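Local coordinates for protein methyltransferase (Thermus thermophilus, PDB 1WS6) that probably transfers a methyl group from S-adenosylmethionine to an acceptor, perhaps ribosomal RNA as in RsmD-type relatives, at residues 7-12 against 86-91; 13-18 against 76-81; 44-49 against 109-114; 142-147 against 164-169. One frame throughout, in Å; residues are numbered along the deposited sequence.

In the fold
The four contacts illustrate how the chemistry of an interface follows its place in a Rossmann-like methyltransferase fold. Contacts 3 and 4 are buried and belong to the same sheet: strands 111-116 and 141-148 are neighbours in it, and T112 and A114 probably hand on backbone hydrogen bonds to L142 and V144. Contacts 1 and 2 lie at the surface, where the N-terminal arm runs beside helix 73-86, and touch through T86 and L14. In the sheet, backbone bonds set the register and side chains add to them; at the surface, carbon contacts prevail, with one long salt bridge in contact 2. Contacts 1 and 4 lie about 23 Å apart, centre to centre.

Contact 1 (7-12 against 86-91); sequences GKARGV and TGLGAR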
loop_
_atom_site.group_PDB
_atom_site.type_symbol
_atom_site.label_atom_id
_atom_site.label_comp_id
_atom_site.label_asym_id
_atom_site.label_seq_id
_atom_site.Cartn_x
_atom_site.Cartn_y
_atom_site.Cartn_z
ATOM N N GLY A 7 3.311 5.621 14.772
ATOM C CA GLY A 7 2.171 6.511 14.708
ATOM C C GLY A 7 1.104 6.269 15.759
ATOM O O GLY A 7 1.311 5.519 16.710
ATOM N N LYS A 8 -0.049 6.906 15.570
ATOM C CA LYS A 8 -1.169 6.818 16.496
ATOM C C LYS A 8 -1.639 5.431 16.927
ATOM O O LYS A 8 -2.187 5.282 18.022
ATOM C CB LYS A 8 -2.357 7.608 15.934
ATOM C CG LYS A 8 -2.197 9.117 16.093
ATOM C CD LYS A 8 -3.228 9.914 15.295
ATOM C CE LYS A 8 -2.901 9.907 13.802
ATOM N NZ LYS A 8 -3.854 10.722 12.990
ATOM N N ALA A 9 -1.429 4.421 16.088
ATOM C CA ALA A 9 -1.861 3.065 16.419
ATOM C C ALA A 9 -0.701 2.100 16.687
ATOM O O ALA A 9 -0.872 0.880 16.657
ATOM C CB ALA A 9 -2.749 2.522 15.304
ATOM N N ARG A 10 0.472 2.657 16.968
ATOM C CA ARG A 10 1.675 1.875 17.255
ATOM C C ARG A 10 1.444 0.710 18.211
ATOM O O ARG A 10 0.952 0.894 19.327
ATOM C CB ARG A 10 2.740 2.800 17.832
ATOM C CG ARG A 10 4.034 2.135 18.266
ATOM C CD ARG A 10 5.032 3.213 18.642
ATOM N NE ARG A 10 6.351 2.704 19.003
ATOM C CZ ARG A 10 6.673 2.237 20.202
ATOM N NH1 ARG A 10 5.768 2.207 21.177
ATOM N NH2 ARG A 10 7.906 1.808 20.431
ATOM N N GLY A 11 1.789 -0.492 17.761
ATOM C CA GLY A 11 1.644 -1.669 18.595
ATOM C C GLY A 11 0.374 -2.485 18.445
ATOM O O GLY A 11 0.349 -3.651 18.831
ATOM N N VAL A 12 -0.679 -1.897 17.893
ATOM C CA VAL A 12 -1.943 -2.617 17.734
ATOM C C VAL A 12 -1.870 -3.805 16.771
ATOM O O VAL A 12 -1.388 -3.685 15.641
ATOM C CB VAL A 12 -3.071 -1.662 17.263
ATOM C CG1 VAL A 12 -4.314 -2.458 16.899
ATOM C CG2 VAL A 12 -3.396 -0.666 18.368
ATOM N N THR A 86 -7.770 -0.340 15.292
ATOM C CA THR A 86 -6.773 0.713 15.310
ATOM C C THR A 86 -7.385 2.080 15.582
ATOM O O THR A 86 -6.690 3.018 15.970
ATOM C CB THR A 86 -5.992 0.761 13.979
ATOM O OG1 THR A 86 -6.839 1.254 12.935
ATOM C CG2 THR A 86 -5.502 -0.636 13.605
ATOM N N GLY A 87 -8.694 2.187 15.390
ATOM C CA GLY A 87 -9.356 3.451 15.630
ATOM C C GLY A 87 -8.843 4.515 14.685
ATOM O O GLY A 87 -8.878 5.702 14.979
ATOM N N LEU A 88 -8.355 4.081 13.536
ATOM C CA LEU A 88 -7.843 5.007 12.549
ATOM C C LEU A 88 -8.927 5.373 11.545
ATOM O O LEU A 88 -9.895 4.623 11.347
ATOM C CB LEU A 88 -6.647 4.389 11.818
ATOM C CG LEU A 88 -5.394 4.226 12.674
ATOM C CD1 LEU A 88 -4.264 3.665 11.831
ATOM C CD2 LEU A 88 -5.002 5.576 13.250
ATOM N N GLY A 89 -8.767 6.541 10.936
ATOM C CA GLY A 89 -9.708 6.992 9.936
ATOM C C GLY A 89 -9.099 6.655 8.589
ATOM O O GLY A 89 -8.026 7.143 8.243
ATOM N N ALA A 90 -9.765 5.801 7.830
ATOM C CA ALA A 90 -9.250 5.415 6.529
ATOM C C ALA A 90 -10.419 5.130 5.609
ATOM O O ALA A 90 -11.470 4.687 6.065
ATOM C CB ALA A 90 -8.375 4.174 6.664
ATOM N N ARG A 91 -10.246 5.399 4.321
ATOM C CA ARG A 91 -11.306 5.138 3.361
ATOM C C ARG A 91 -11.096 3.724 2.849
ATOM O O ARG A 91 -9.994 3.367 2.430
ATOM C CB ARG A 91 -11.250 6.137 2.198
ATOM C CG ARG A 91 -12.312 5.933 1.109
ATOM C CD ARG A 91 -12.209 7.052 0.053
ATOM N NE ARG A 91 -12.952 6.809 -1.191
ATOM C CZ ARG A 91 -14.275 6.655 -1.278
ATOM N NH1 ARG A 91 -15.032 6.712 -0.189
ATOM N NH2 ARG A 91 -14.850 6.465 -2.464
HETATM O O HOH W 1 -6.339 8.686 11.860
#
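V12 and T86 meet through branches set by their first torsions: CG1 of V12 lies anti to its backbone N (chi1 171°), whereas T86 holds OG1 between its backbone N and carbonyl carbon (chi1 71°), which leaves CG2 to face the valine. The two side chains cross at about a right angle, V12 CG1 being 3.9 Å from T86 CG2. A9 fills the middle of the contact. Its CB points at the other segment and sits 3.9 Å from T86 CB and 4.0 Å from L88 CD1, so a single methyl group touches T86 and L88, the residues on either side of G87. L88 reaches it with the end of its side chain, which also lies on A60 and S61 of helix 54-61, while K8 contributes its CB at 4.3 Å from L88 CD2.

The backbone on each side is shaped by glycine. A type II turn runs from A9 to V12, closed by V12 N bonding to A9 O at 3.0 Å, with G11 taking the positive phi of that turn. Across from it, G87 is the C-prime residue of the Schellman motif that ends helix 73-86. T86 OG1 is turned back to the helix, bonded to the carbonyls of N82 and V83. At the margin a water lies between K8 NZ and G89 N, with weak bonds to each. The direct contact is thus made by carbon alone, short-ranged and undirected; it adds to the hydrogen bonds by which K8 and A9 tie the N-terminal loop to S61.

Contact 2 (13-18 against 76-81); sequences ALKVPA and VRLLKE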
loop_
_atom_site.group_PDB
_atom_site.type_symbol
_atom_site.label_atom_id
_atom_site.label_comp_id
_atom_site.label_asym_id
_atom_site.label_seq_id
_atom_site.Cartn_x
_atom_site.Cartn_y
_atom_site.Cartn_z
ATOM N N ALA A 13 -2.365 -4.953 17.228
ATOM C CA ALA A 13 -2.362 -6.172 16.427
ATOM C C ALA A 13 -3.442 -6.116 15.353
ATOM O O ALA A 13 -4.549 -5.638 15.588
ATOM C CB ALA A 13 -2.586 -7.388 17.320
ATOM N N LEU A 14 -3.123 -6.618 14.170
ATOM C CA LEU A 14 -4.095 -6.600 13.098
ATOM C C LEU A 14 -4.548 -8.006 12.777
ATOM O O LEU A 14 -3.730 -8.914 12.689
ATOM C CB LEU A 14 -3.490 -5.951 11.851
ATOM C CG LEU A 14 -3.026 -4.500 12.013
ATOM C CD1 LEU A 14 -2.369 -4.008 10.728
ATOM C CD2 LEU A 14 -4.225 -3.636 12.390
ATOM N N LYS A 15 -5.855 -8.190 12.624
ATOM C CA LYS A 15 -6.382 -9.499 12.277
ATOM C C LYS A 15 -5.949 -9.760 10.835
ATOM O O LYS A 15 -6.225 -8.950 9.949
ATOM C CB LYS A 15 -7.913 -9.513 12.361
ATOM C CG LYS A 15 -8.508 -9.269 13.746
ATOM C CD LYS A 15 -10.041 -9.382 13.695
ATOM C CE LYS A 15 -10.719 -9.201 15.067
ATOM N NZ LYS A 15 -10.755 -7.785 15.568
ATOM N N VAL A 16 -5.260 -10.871 10.594
ATOM C CA VAL A 16 -4.813 -11.198 9.240
ATOM C C VAL A 16 -5.080 -12.657 8.880
ATOM O O VAL A 16 -4.574 -13.572 9.526
ATOM C CB VAL A 16 -3.308 -10.909 9.063
ATOM C CG1 VAL A 16 -3.035 -9.440 9.313
ATOM C CG2 VAL A 16 -2.495 -11.766 10.014
ATOM N N PRO A 17 -5.875 -12.890 7.826
ATOM C CA PRO A 17 -6.208 -14.250 7.385
ATOM C C PRO A 17 -4.964 -15.089 7.092
ATOM O O PRO A 17 -3.995 -14.595 6.515
ATOM C CB PRO A 17 -7.059 -14.004 6.139
ATOM C CG PRO A 17 -6.471 -12.756 5.580
ATOM C CD PRO A 17 -6.284 -11.901 6.816
ATOM N N ALA A 18 -5.000 -16.357 7.493
ATOM C CA ALA A 18 -3.874 -17.269 7.289
ATOM C C ALA A 18 -3.447 -17.353 5.825
ATOM O O ALA A 18 -2.477 -18.031 5.492
ATOM C CB ALA A 18 -4.234 -18.663 7.804
ATOM N N VAL A 76 -11.948 -7.589 3.062
ATOM C CA VAL A 76 -12.591 -6.319 3.375
ATOM C C VAL A 76 -13.224 -6.369 4.760
ATOM O O VAL A 76 -13.191 -5.391 5.507
ATOM C CB VAL A 76 -13.671 -5.957 2.337
ATOM C CG1 VAL A 76 -14.438 -4.725 2.789
ATOM C CG2 VAL A 76 -13.019 -5.692 0.993
ATOM N N ARG A 77 -13.797 -7.516 5.094
ATOM C CA ARG A 77 -14.431 -7.703 6.386
ATOM C C ARG A 77 -13.357 -7.499 7.443
ATOM O O ARG A 77 -13.537 -6.728 8.374
ATOM C CB ARG A 77 -15.014 -9.113 6.471
ATOM C CG ARG A 77 -15.845 -9.387 7.706
ATOM C CD ARG A 77 -16.546 -10.740 7.598
ATOM N NE ARG A 77 -17.536 -10.917 8.659
ATOM C CZ ARG A 77 -18.452 -11.886 8.688
ATOM N NH1 ARG A 77 -18.514 -12.784 7.708
ATOM N NH2 ARG A 77 -19.319 -11.952 9.694
ATOM N N LEU A 78 -12.231 -8.188 7.288
ATOM C CA LEU A 78 -11.130 -8.055 8.230
ATOM C C LEU A 78 -10.551 -6.644 8.228
ATOM O O LEU A 78 -10.134 -6.125 9.266
ATOM C CB LEU A 78 -10.024 -9.046 7.895
ATOM C CG LEU A 78 -10.387 -10.508 8.135
ATOM C CD1 LEU A 78 -9.144 -11.364 7.994
ATOM C CD2 LEU A 78 -10.991 -10.667 9.527
ATOM N N LEU A 79 -10.525 -6.033 7.048
ATOM C CA LEU A 79 -9.991 -4.689 6.888
ATOM C C LEU A 79 -10.765 -3.703 7.761
ATOM O O LEU A 79 -10.183 -2.870 8.450
ATOM C CB LEU A 79 -10.098 -4.269 5.424
ATOM C CG LEU A 79 -9.062 -3.290 4.886
ATOM C CD1 LEU A 79 -9.656 -2.582 3.687
ATOM C CD2 LEU A 79 -8.686 -2.279 5.937
ATOM N N LYS A 80 -12.087 -3.809 7.719
ATOM C CA LYS A 80 -12.944 -2.931 8.491
ATOM C C LYS A 80 -12.798 -3.197 9.976
ATOM O O LYS A 80 -12.821 -2.266 10.788
ATOM C CB LYS A 80 -14.393 -3.102 8.040
ATOM C CG LYS A 80 -14.601 -2.650 6.602
ATOM C CD LYS A 80 -16.057 -2.705 6.180
ATOM C CE LYS A 80 -16.217 -2.208 4.744
ATOM N NZ LYS A 80 -17.626 -2.250 4.268
ATOM N N GLU A 81 -12.643 -4.465 10.335
ATOM C CA GLU A 81 -12.459 -4.804 11.733
ATOM C C GLU A 81 -11.153 -4.166 12.187
ATOM O O GLU A 81 -11.058 -3.661 13.304
ATOM C CB GLU A 81 -12.376 -6.323 11.938
ATOM C CG GLU A 81 -13.635 -7.084 11.549
ATOM C CD GLU A 81 -13.674 -8.492 12.134
ATOM O OE1 GLU A 81 -14.579 -9.275 11.759
ATOM O OE2 GLU A 81 -12.804 -8.811 12.980
#
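K15 and L78 mark the closest backbone approach, 6.4 Å from CA to CA, where the chain leaving the short strand 13-14 runs beside helix 73-86, on the side that carries L78 and E81. Residues 15-18 are loop, whereas 76-81 is regular helix, and L78 and E81, one turn apart, are the helical residues that meet the loop. K15 points toward the helix and passes E81 at about a right angle. Its chain is extended as far as CE and bends at chi4 (74°). E81 OE2 lies alongside the CD-CE part of the lysine, closer to those carbons than to NZ, at distances too short to rely on; K15 NZ itself makes a long salt bridge with E81 OE2 at 3.5 Å. R85 of the same helix brings a like charge near that ammonium group, which may weaken the attraction. The backbone N of K15 is tied to the helix as well, by a hydrogen bond to OD1 of N82.

Next to this pair, one turn back along the helix, L78 CD2 lies 4.3 Å from K15 CB. L78 CD1 lies beside the P17 ring, though the closeness modelled there is doubtful. P17 also rests on S52, in the glycine-rich loop after strand 44-48 that probably binds S-adenosylmethionine.

The chemistry is mixed and modest: a solvent-facing charged pair, its strength probably reduced by water and by R85, beside a loose leucine contact, with the K15 N to N82 OD1 bond as the firmer tie.

Contact 3 (44-49 against 109-114); sequences RFLDPF and ERFTVA. Unlike the reference sequence in segment 44-49: P48 (reference Leu).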
loop_
_atom_site.group_PDB
_atom_site.type_symbol
_atom_site.label_atom_id
_atom_site.label_comp_id
_atom_site.label_asym_id
_atom_site.label_seq_id
_atom_site.Cartn_x
_atom_site.Cartn_y
_atom_site.Cartn_z
ATOM N N ARG A 44 -1.689 12.187 0.772
ATOM C CA ARG A 44 -2.592 11.068 0.550
ATOM C C ARG A 44 -1.833 9.815 0.098
ATOM O O ARG A 44 -0.965 9.875 -0.775
ATOM C CB ARG A 44 -3.662 11.454 -0.469
ATOM C CG ARG A 44 -4.555 12.602 -0.008
ATOM C CD ARG A 44 -6.025 12.294 -0.294
ATOM N NE ARG A 44 -6.196 11.926 -1.691
ATOM C CZ ARG A 44 -7.243 11.282 -2.186
ATOM N NH1 ARG A 44 -8.250 10.920 -1.401
ATOM N NH2 ARG A 44 -7.263 10.980 -3.475
ATOM N N PHE A 45 -2.186 8.684 0.710
ATOM C CA PHE A 45 -1.564 7.388 0.457
ATOM C C PHE A 45 -2.594 6.433 -0.147
ATOM O O PHE A 45 -3.682 6.271 0.388
ATOM C CB PHE A 45 -1.018 6.850 1.793
ATOM C CG PHE A 45 -0.154 5.618 1.669
ATOM C CD1 PHE A 45 -0.718 4.360 1.556
ATOM C CD2 PHE A 45 1.225 5.725 1.698
ATOM C CE1 PHE A 45 0.075 3.238 1.480
ATOM C CE2 PHE A 45 2.030 4.606 1.622
ATOM C CZ PHE A 45 1.457 3.362 1.514
ATOM N N LEU A 46 -2.240 5.803 -1.260
ATOM C CA LEU A 46 -3.135 4.886 -1.964
ATOM C C LEU A 46 -2.620 3.461 -1.823
ATOM O O LEU A 46 -1.462 3.178 -2.129
ATOM C CB LEU A 46 -3.192 5.263 -3.456
ATOM C CG LEU A 46 -4.377 4.840 -4.350
ATOM C CD1 LEU A 46 -3.875 4.333 -5.697
ATOM C CD2 LEU A 46 -5.200 3.767 -3.662
ATOM N N ASP A 47 -3.470 2.555 -1.362
ATOM C CA ASP A 47 -3.045 1.169 -1.200
ATOM C C ASP A 47 -4.002 0.186 -1.849
ATOM O O ASP A 47 -4.900 -0.347 -1.201
ATOM C CB ASP A 47 -2.873 0.827 0.284
ATOM C CG ASP A 47 -2.536 -0.650 0.521
ATOM O OD1 ASP A 47 -2.037 -1.323 -0.406
ATOM O OD2 ASP A 47 -2.757 -1.141 1.652
ATOM N N PRO A 48 -3.832 -0.046 -3.155
ATOM C CA PRO A 48 -4.666 -0.975 -3.928
ATOM C C PRO A 48 -4.142 -2.366 -3.578
ATOM O O PRO A 48 -2.939 -2.539 -3.367
ATOM C CB PRO A 48 -4.368 -0.585 -5.370
ATOM C CG PRO A 48 -2.908 -0.191 -5.297
ATOM C CD PRO A 48 -2.800 0.584 -3.998
ATOM N N PHE A 49 -5.035 -3.345 -3.506
ATOM C CA PHE A 49 -4.650 -4.707 -3.136
ATOM C C PHE A 49 -4.332 -4.753 -1.661
ATOM O O PHE A 49 -3.522 -5.558 -1.215
ATOM C CB PHE A 49 -3.431 -5.192 -3.917
ATOM C CG PHE A 49 -3.737 -5.567 -5.321
ATOM C CD1 PHE A 49 -3.196 -4.857 -6.374
ATOM C CD2 PHE A 49 -4.583 -6.631 -5.592
ATOM C CE1 PHE A 49 -3.491 -5.196 -7.679
ATOM C CE2 PHE A 49 -4.882 -6.978 -6.890
ATOM C CZ PHE A 49 -4.336 -6.260 -7.936
ATOM N N GLU A 109 -8.928 12.213 -8.591
ATOM C CA GLU A 109 -8.268 11.782 -7.367
ATOM C C GLU A 109 -6.753 11.826 -7.527
ATOM O O GLU A 109 -6.214 11.464 -8.582
ATOM C CB GLU A 109 -8.689 10.353 -7.017
ATOM C CG GLU A 109 -10.152 10.210 -6.681
ATOM C CD GLU A 109 -10.464 10.698 -5.288
ATOM O OE1 GLU A 109 -9.819 11.670 -4.841
ATOM O OE2 GLU A 109 -11.362 10.119 -4.645
ATOM N N ARG A 110 -6.070 12.279 -6.482
ATOM C CA ARG A 110 -4.618 12.335 -6.502
ATOM C C ARG A 110 -3.989 11.988 -5.163
ATOM O O ARG A 110 -4.559 12.245 -4.098
ATOM C CB ARG A 110 -4.141 13.693 -7.015
ATOM C CG ARG A 110 -3.700 13.590 -8.461
ATOM C CD ARG A 110 -4.199 14.737 -9.288
ATOM N NE ARG A 110 -4.088 14.469 -10.724
ATOM C CZ ARG A 110 -4.762 13.518 -11.368
ATOM N NH1 ARG A 110 -5.602 12.727 -10.711
ATOM N NH2 ARG A 110 -4.616 13.377 -12.678
ATOM N N PHE A 111 -2.809 11.384 -5.233
ATOM C CA PHE A 111 -2.096 10.944 -4.046
ATOM C C PHE A 111 -0.623 11.274 -4.116
ATOM O O PHE A 111 -0.062 11.474 -5.197
ATOM C CB PHE A 111 -2.228 9.430 -3.898
ATOM C CG PHE A 111 -3.640 8.937 -3.943
ATOM C CD1 PHE A 111 -4.327 8.655 -2.774
ATOM C CD2 PHE A 111 -4.287 8.762 -5.161
ATOM C CE1 PHE A 111 -5.637 8.208 -2.814
ATOM C CE2 PHE A 111 -5.599 8.316 -5.210
ATOM C CZ PHE A 111 -6.275 8.038 -4.035
ATOM N N THR A 112 0.006 11.305 -2.950
ATOM C CA THR A 112 1.430 11.579 -2.863
ATOM C C THR A 112 2.214 10.266 -3.000
ATOM O O THR A 112 3.316 10.234 -3.546
ATOM C CB THR A 112 1.742 12.250 -1.530
ATOM O OG1 THR A 112 1.033 13.493 -1.474
ATOM C CG2 THR A 112 3.233 12.498 -1.375
ATOM N N VAL A 113 1.623 9.184 -2.510
ATOM C CA VAL A 113 2.250 7.875 -2.575
ATOM C C VAL A 113 1.239 6.797 -2.928
ATOM O O VAL A 113 0.102 6.812 -2.450
ATOM C CB VAL A 113 2.887 7.481 -1.230
ATOM C CG1 VAL A 113 3.447 6.071 -1.323
ATOM C CG2 VAL A 113 3.968 8.471 -0.859
ATOM N N ALA A 114 1.651 5.871 -3.780
ATOM C CA ALA A 114 0.784 4.770 -4.168
ATOM C C ALA A 114 1.606 3.495 -4.020
ATOM O O ALA A 114 2.513 3.243 -4.808
ATOM C CB ALA A 114 0.311 4.940 -5.608
#
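F45 and V113, then L46 and A114, pair in parallel between strand 44-48 and the middle strand 111-116, neighbours 1 and 4 in the 3-2-1-4-5-7-6 order of the Rossmann-like sheet, with L46 N bonded to V113 O at 2.8 Å; where segment 109-114 turns a corner at T112, R44 O accepts from both T112 N and V113 N. F45 packs CE2 against V113 CG1 on one face of the sheet. On the other face, L46 and R44 hold the ring of F111 between them.

L46 lies over the centre of that ring, CG 3.7 Å from its centroid in a CH-pi contact. Over the opposite face comes the R44 guanidinium, its plane 16° from that of the ring and NH2 displaced toward the rim, with CZ 4.0 Å from the centroid: an off-centre cation-pi stack. R44 is bent at chi2 and chi3, the latter, at -53°, placing NE. NE and NH2 grip R110 O side-on, at 2.9 and 3.0 Å, the oxygen in the guanidinium plane; NE is nearly in line with C=O, whereas NH2 stands 50° out of the carbonyl plane. NH2 also meets E109 OE1 at 3.0 Å, a salt bridge whose hydrogen bond is weak, and E65 makes a long, weak ion pair with NH1.

Two bonds to one carbonyl plus the flat stack should fix the rotation of the guanidinium; the nearby carboxylates probably offset its charge, consistent with an arginine stacked on an aromatic ring.

Contact 4 (142-147 against 164-169); sequences LYVLQH and NALTLV
H147 and A165 lie in the antiparallel ribbon of strands 141-148 and 164-170, where strand 164-170 runs against the other strands of the sheet; this is its junction with 141-148. The short strand axes run 4.6 Å apart at closest, with their directions at 162°. Three hydrogen-bonded pairs, Y143 with V169, L145 with T167 and H147 with A165, supply six backbone bonds, among them V169 N to Y143 O at 2.8 Å.

The side chains of V144, Q146, L166 and L168 share one face. There L166 tucks CD2 between neighbours, 3.5 Å from Q146 CB and 3.8 Å from V144 CG1, and L142 joins them by bringing CD1 to L168 CD2. From helix 25-38, L27 meets Q146 and L166, and Y34 meets L142 and L168. The other face, with Y143, L145 and H147, meets helix 126-134 through F128, L131 and L132.

A side-chain hydrogen bond joins the strands at H147. Its CG takes the crowded position between backbone N and carbonyl carbon (chi1 54°), and the imidazole leans across to the other strand. H147 NE2 and T167 OG1 share a hydrogen bond of 3.1 Å, nearly straight at 171°, with the hydroxyl at the ring edge. A165 O sits over the centre of one face of the H147 ring, 3.9 Å from its plane, and A165 CB is 3.5 Å from H147 CE1. A buried polar bond is thereby added to the ladder between the strands. With 164-170 inserted between 141-148 and 157-161, the order 3-2-1-4-5-7-6 is that of the class I methyltransferase fold, whose hallmark is this reversed seventh strand.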
loop_
_atom_site.group_PDB
_atom_site.type_symbol
_atom_site.label_atom_id
_atom_site.label_comp_id
_atom_site.label_asym_id
_atom_site.label_seq_id
_atom_site.Cartn_x
_atom_site.Cartn_y
_atom_site.Cartn_z
ATOM N N LEU A 142 5.471 9.296 -5.175
ATOM C CA LEU A 142 6.068 7.992 -5.443
ATOM C C LEU A 142 5.107 6.856 -5.726
ATOM O O LEU A 142 3.994 6.823 -5.205
ATOM C CB LEU A 142 6.904 7.531 -4.257
ATOM C CG LEU A 142 8.336 7.989 -4.075
ATOM C CD1 LEU A 142 8.884 7.340 -2.815
ATOM C CD2 LEU A 142 9.161 7.603 -5.301
ATOM N N TYR A 143 5.568 5.929 -6.563
ATOM C CA TYR A 143 4.853 4.699 -6.876
ATOM C C TYR A 143 5.804 3.674 -6.276
ATOM O O TYR A 143 6.984 3.631 -6.633
ATOM C CB TYR A 143 4.740 4.424 -8.383
ATOM C CG TYR A 143 3.687 5.227 -9.114
ATOM C CD1 TYR A 143 4.025 6.387 -9.803
ATOM C CD2 TYR A 143 2.354 4.828 -9.112
ATOM C CE1 TYR A 143 3.070 7.125 -10.466
ATOM C CE2 TYR A 143 1.384 5.565 -9.775
ATOM C CZ TYR A 143 1.751 6.713 -10.449
ATOM O OH TYR A 143 0.802 7.468 -11.088
ATOM N N VAL A 144 5.315 2.877 -5.340
ATOM C CA VAL A 144 6.149 1.867 -4.721
ATOM C C VAL A 144 5.564 0.510 -5.052
ATOM O O VAL A 144 4.395 0.243 -4.776
ATOM C CB VAL A 144 6.195 2.030 -3.199
ATOM C CG1 VAL A 144 7.061 0.931 -2.596
ATOM C CG2 VAL A 144 6.734 3.415 -2.843
ATOM N N LEU A 145 6.385 -0.352 -5.631
ATOM C CA LEU A 145 5.928 -1.670 -6.026
ATOM C C LEU A 145 6.674 -2.767 -5.257
ATOM O O LEU A 145 7.903 -2.777 -5.239
ATOM C CB LEU A 145 6.147 -1.813 -7.539
ATOM C CG LEU A 145 5.882 -0.496 -8.312
ATOM C CD1 LEU A 145 6.346 -0.594 -9.765
ATOM C CD2 LEU A 145 4.399 -0.162 -8.260
ATOM N N GLN A 146 5.943 -3.662 -4.591
ATOM C CA GLN A 146 6.588 -4.758 -3.865
ATOM C C GLN A 146 6.440 -6.003 -4.721
ATOM O O GLN A 146 5.391 -6.229 -5.308
ATOM C CB GLN A 146 5.945 -5.005 -2.497
ATOM C CG GLN A 146 6.574 -6.190 -1.763
ATOM C CD GLN A 146 5.883 -6.537 -0.448
ATOM O OE1 GLN A 146 5.589 -7.707 -0.177
ATOM N NE2 GLN A 146 5.637 -5.525 0.384
ATOM N N HIS A 147 7.484 -6.819 -4.781
ATOM C CA HIS A 147 7.458 -8.015 -5.611
ATOM C C HIS A 147 8.626 -8.937 -5.278
ATOM O O HIS A 147 9.512 -8.582 -4.503
ATOM C CB HIS A 147 7.578 -7.584 -7.064
ATOM C CG HIS A 147 8.772 -6.712 -7.324
ATOM N ND1 HIS A 147 10.060 -7.200 -7.343
ATOM C CD2 HIS A 147 8.875 -5.377 -7.524
ATOM C CE1 HIS A 147 10.904 -6.205 -7.544
ATOM N NE2 HIS A 147 10.211 -5.087 -7.656
ATOM N N ASN A 164 12.040 -10.335 -0.942
ATOM C CA ASN A 164 11.194 -9.338 -1.577
ATOM C C ASN A 164 11.977 -8.087 -1.934
ATOM O O ASN A 164 12.990 -7.767 -1.311
ATOM C CB ASN A 164 10.048 -8.930 -0.658
ATOM C CG ASN A 164 9.240 -10.104 -0.170
ATOM O OD1 ASN A 164 9.509 -10.664 0.896
ATOM N ND2 ASN A 164 8.245 -10.497 -0.952
ATOM N N ALA A 165 11.496 -7.373 -2.939
ATOM C CA ALA A 165 12.136 -6.143 -3.355
ATOM C C ALA A 165 11.077 -5.057 -3.490
ATOM O O ALA A 165 9.890 -5.346 -3.652
ATOM C CB ALA A 165 12.848 -6.342 -4.685
ATOM N N LEU A 166 11.508 -3.808 -3.392
ATOM C CA LEU A 166 10.604 -2.692 -3.558
ATOM C C LEU A 166 11.194 -1.849 -4.668
ATOM O O LEU A 166 12.396 -1.582 -4.672
ATOM C CB LEU A 166 10.507 -1.857 -2.284
ATOM C CG LEU A 166 9.665 -2.385 -1.117
ATOM C CD1 LEU A 166 9.763 -1.406 0.054
ATOM C CD2 LEU A 166 8.215 -2.559 -1.557
ATOM N N THR A 167 10.370 -1.464 -5.631
ATOM C CA THR A 167 10.843 -0.618 -6.711
ATOM C C THR A 167 10.169 0.719 -6.499
ATOM O O THR A 167 8.946 0.792 -6.422
ATOM C CB THR A 167 10.453 -1.163 -8.099
ATOM O OG1 THR A 167 11.299 -2.268 -8.434
ATOM C CG2 THR A 167 10.612 -0.082 -9.156
ATOM N N LEU A 168 10.965 1.773 -6.390
ATOM C CA LEU A 168 10.417 3.101 -6.171
ATOM C C LEU A 168 10.537 3.957 -7.423
ATOM O O LEU A 168 11.623 4.144 -7.966
ATOM C CB LEU A 168 11.118 3.765 -4.983
ATOM C CG LEU A 168 10.889 3.011 -3.666
ATOM C CD1 LEU A 168 11.729 1.738 -3.624
ATOM C CD2 LEU A 168 11.254 3.904 -2.510
ATOM N N VAL A 169 9.400 4.456 -7.887
ATOM C CA VAL A 169 9.355 5.268 -9.087
ATOM C C VAL A 169 8.931 6.682 -8.730
ATOM O O VAL A 169 7.825 6.914 -8.219
ATOM C CB VAL A 169 8.365 4.681 -10.107
ATOM C CG1 VAL A 169 8.505 5.398 -11.437
ATOM C CG2 VAL A 169 8.610 3.187 -10.265
#